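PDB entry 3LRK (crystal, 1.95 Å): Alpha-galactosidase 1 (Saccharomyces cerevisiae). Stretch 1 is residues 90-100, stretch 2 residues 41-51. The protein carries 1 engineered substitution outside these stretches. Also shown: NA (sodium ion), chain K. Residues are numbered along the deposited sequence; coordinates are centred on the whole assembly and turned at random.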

# COMPACT_ATOMS: atom_id res chain seq x y z
N GLN A 90 -7.06 44.51 -13.36
CA GLN A 90 -7.85 45.14 -12.31
C GLN A 90 -7.16 45.01 -10.94
O GLN A 90 -7.14 45.95 -10.15
CB GLN A 90 -9.26 44.53 -12.25
CG GLN A 90 -9.91 44.33 -13.63
CD GLN A 90 -10.25 45.65 -14.32
OE1 GLN A 90 -10.95 46.49 -13.76
NE2 GLN A 90 -9.74 45.82 -15.54
N LYS A 91 -6.60 43.83 -10.68
CA LYS A 91 -5.94 43.55 -9.41
C LYS A 91 -4.50 44.09 -9.39
O LYS A 91 -4.02 44.53 -8.36
CB LYS A 91 -5.93 42.04 -9.13
CG LYS A 91 -7.32 41.42 -8.95
CD LYS A 91 -7.23 39.92 -8.77
CE LYS A 91 -8.60 39.31 -8.55
NZ LYS A 91 -8.50 37.89 -8.10
N PHE A 92 -3.84 44.05 -10.54
CA PHE A 92 -2.44 44.48 -10.69
C PHE A 92 -2.31 45.41 -11.91
O PHE A 92 -1.77 45.01 -12.95
CB PHE A 92 -1.51 43.25 -10.77
CG PHE A 92 -1.66 42.34 -9.58
CD1 PHE A 92 -2.47 41.21 -9.66
CD2 PHE A 92 -1.05 42.65 -8.37
CE1 PHE A 92 -2.66 40.39 -8.56
CE2 PHE A 92 -1.23 41.83 -7.26
CZ PHE A 92 -2.03 40.70 -7.35
N PRO A 93 -2.79 46.66 -11.76
CA PRO A 93 -2.85 47.64 -12.86
C PRO A 93 -1.50 48.03 -13.48
O PRO A 93 -1.48 48.52 -14.61
CB PRO A 93 -3.54 48.85 -12.22
CG PRO A 93 -3.41 48.67 -10.75
CD PRO A 93 -3.35 47.20 -10.51
N ASN A 94 -0.41 47.80 -12.76
CA ASN A 94 0.94 48.17 -13.20
C ASN A 94 1.81 46.96 -13.60
O ASN A 94 2.99 47.11 -13.93
CB ASN A 94 1.59 49.00 -12.09
CG ASN A 94 0.76 50.22 -11.72
OD1 ASN A 94 0.49 51.06 -12.56
ND2 ASN A 94 0.32 50.30 -10.46
N GLY A 95 1.22 45.77 -13.60
CA GLY A 95 1.97 44.54 -13.88
C GLY A 95 2.62 44.04 -12.59
O GLY A 95 2.60 44.72 -11.56
N MET A 96 3.18 42.84 -12.64
CA MET A 96 3.78 42.23 -11.46
C MET A 96 5.17 42.79 -11.16
O MET A 96 5.53 42.96 -10.01
CB MET A 96 3.83 40.70 -11.61
CG MET A 96 2.45 40.06 -11.92
SD MET A 96 1.07 40.70 -10.93
CE MET A 96 1.59 40.32 -9.29
N GLY A 97 5.95 43.07 -12.21
CA GLY A 97 7.33 43.55 -12.04
C GLY A 97 7.35 44.83 -11.21
O GLY A 97 8.26 45.05 -10.42
N HIS A 98 6.34 45.67 -11.40
CA HIS A 98 6.20 46.89 -10.60
C HIS A 98 5.95 46.64 -9.10
O HIS A 98 6.43 47.40 -8.24
CB HIS A 98 5.10 47.78 -11.18
CG HIS A 98 5.14 49.18 -10.66
ND1 HIS A 98 6.20 50.03 -10.91
CD2 HIS A 98 4.27 49.87 -9.89
CE1 HIS A 98 5.98 51.19 -10.33
NE2 HIS A 98 4.81 51.12 -9.71
N VAL A 99 5.21 45.58 -8.79
CA VAL A 99 5.04 45.13 -7.39
C VAL A 99 6.39 44.67 -6.82
O VAL A 99 6.76 45.05 -5.72
CB VAL A 99 4.00 43.98 -7.26
CG1 VAL A 99 3.76 43.58 -5.77
CG2 VAL A 99 2.68 44.36 -7.94
N ALA A 100 7.12 43.86 -7.60
CA ALA A 100 8.48 43.41 -7.23
C ALA A 100 9.41 44.59 -6.89
O ALA A 100 10.18 44.51 -5.94
CB ALA A 100 9.08 42.59 -8.37
NA NA K . 4.02 52.30 -7.90
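Stretch 2, residues 41-51: ACDVSEQLLLD

Stretch 2 begins as an irregular loop, is extended at Val44 and Ser45, and then enters a helix at Glu46. Ala41, with positive phi, is the first residue to leave the preceding helix and makes no contact. At Cys42 the carbonyl O accepts a hydrogen bond from Lys91 NZ (2.9 Å), at the tip of a lysine chain extended beyond its m chi1. Asp43 stays clear of stretch 1. Val44 is buried along that lysine, its O 3.4 Å from Lys91 CG, while its CG2 lies 3.9 Å from Phe92 CZ.

Ser45, whose backbone is extended, brings its CA to 4.4 Å from Lys91 CA. It is the N-cap of the helix that follows: its p rotamer lets OG accept from Leu48 N at 3.1 Å. Glu46 opens the helix and its N donates to Lys91 O (3.0 Å), so the lysine carbonyl serves a helix-start NH. The Glu46 side chain, t at chi1 and chi2, reaches along stretch 1, where OE1 accepts from Asn94 ND2 (3.0 Å); a water donates to OE1 and to Gly95 O.

Gln47 and Leu48 make no contact. Leu49 points toward stretch 1, with CD2 4.1 Å from Phe92 CE2 and 3.8 Å from Val99 CG1; Leu50 CD2 follows at 4.2 Å from Val99 CG1. The helix entered at Glu46 and the one that carries Val99, both of which continue beyond these stretches, run nearly parallel, at 12°, with axes 10.8 Å apart at closest approach.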

# COMPACT_ATOMS: atom_id res chain seq x y z
N ALA A 41 -7.74 34.98 0.54
CA ALA A 41 -8.12 34.09 -0.57
C ALA A 41 -7.87 34.76 -1.94
O ALA A 41 -6.80 35.33 -2.14
CB ALA A 41 -9.57 33.61 -0.41
N CYS A 42 -8.84 34.72 -2.86
CA CYS A 42 -8.68 35.30 -4.20
C CYS A 42 -8.73 36.83 -4.24
O CYS A 42 -8.44 37.43 -5.28
CB CYS A 42 -9.72 34.74 -5.19
SG CYS A 42 -9.43 33.03 -5.76
N ASP A 43 -9.10 37.45 -3.13
CA ASP A 43 -9.23 38.90 -3.05
C ASP A 43 -7.86 39.55 -2.81
O ASP A 43 -7.55 39.99 -1.70
CB ASP A 43 -10.24 39.29 -1.97
CG ASP A 43 -10.56 40.77 -1.97
OD1 ASP A 43 -10.56 41.38 -3.07
OD2 ASP A 43 -10.81 41.33 -0.87
N VAL A 44 -7.06 39.60 -3.87
CA VAL A 44 -5.70 40.12 -3.84
C VAL A 44 -5.59 41.35 -4.74
O VAL A 44 -6.39 41.53 -5.65
CB VAL A 44 -4.64 39.06 -4.29
CG1 VAL A 44 -4.65 37.86 -3.37
CG2 VAL A 44 -4.86 38.61 -5.74
N SER A 45 -4.59 42.20 -4.47
CA SER A 45 -4.30 43.34 -5.34
C SER A 45 -2.91 43.86 -5.03
O SER A 45 -2.33 43.48 -4.02
CB SER A 45 -5.33 44.46 -5.15
OG SER A 45 -5.19 45.05 -3.87
N GLU A 46 -2.37 44.71 -5.90
CA GLU A 46 -1.10 45.39 -5.60
C GLU A 46 -1.19 46.07 -4.24
O GLU A 46 -0.30 45.90 -3.40
CB GLU A 46 -0.72 46.41 -6.68
CG GLU A 46 0.60 47.11 -6.38
CD GLU A 46 0.95 48.24 -7.35
OE1 GLU A 46 0.88 48.06 -8.58
OE2 GLU A 46 1.34 49.32 -6.86
N GLN A 47 -2.27 46.81 -4.04
CA GLN A 47 -2.49 47.58 -2.81
C GLN A 47 -2.44 46.73 -1.55
O GLN A 47 -1.78 47.10 -0.58
CB GLN A 47 -3.81 48.36 -2.87
CG GLN A 47 -3.84 49.57 -1.94
CD GLN A 47 -2.80 50.60 -2.33
OE1 GLN A 47 -2.68 50.97 -3.50
NE2 GLN A 47 -2.03 51.07 -1.35
N LEU A 48 -3.14 45.58 -1.56
CA LEU A 48 -3.09 44.61 -0.46
C LEU A 48 -1.66 44.23 -0.15
O LEU A 48 -1.23 44.24 1.01
CB LEU A 48 -3.87 43.32 -0.79
CG LEU A 48 -3.42 42.05 -0.01
CD1 LEU A 48 -3.91 42.04 1.44
CD2 LEU A 48 -3.78 40.74 -0.71
N LEU A 49 -0.92 43.88 -1.20
CA LEU A 49 0.41 43.35 -1.06
C LEU A 49 1.35 44.39 -0.45
O LEU A 49 2.12 44.08 0.45
CB LEU A 49 0.91 42.91 -2.43
CG LEU A 49 1.31 41.45 -2.65
CD1 LEU A 49 0.42 40.46 -1.91
CD2 LEU A 49 1.30 41.19 -4.14
N LEU A 50 1.26 45.63 -0.94
CA LEU A 50 2.15 46.69 -0.48
C LEU A 50 1.78 47.22 0.91
O LEU A 50 2.68 47.53 1.70
CB LEU A 50 2.23 47.82 -1.52
CG LEU A 50 2.72 47.39 -2.91
CD1 LEU A 50 2.87 48.58 -3.84
CD2 LEU A 50 4.02 46.57 -2.87
N ASP A 51 0.48 47.34 1.20
CA ASP A 51 -0.00 47.66 2.56
C ASP A 51 0.46 46.65 3.60
O ASP A 51 0.91 47.02 4.69
CB ASP A 51 -1.53 47.74 2.61
CG ASP A 51 -2.08 48.99 1.95
OD1 ASP A 51 -1.30 49.86 1.51
OD2 ASP A 51 -3.33 49.08 1.86
O HOH W 1 0.27 46.14 -9.99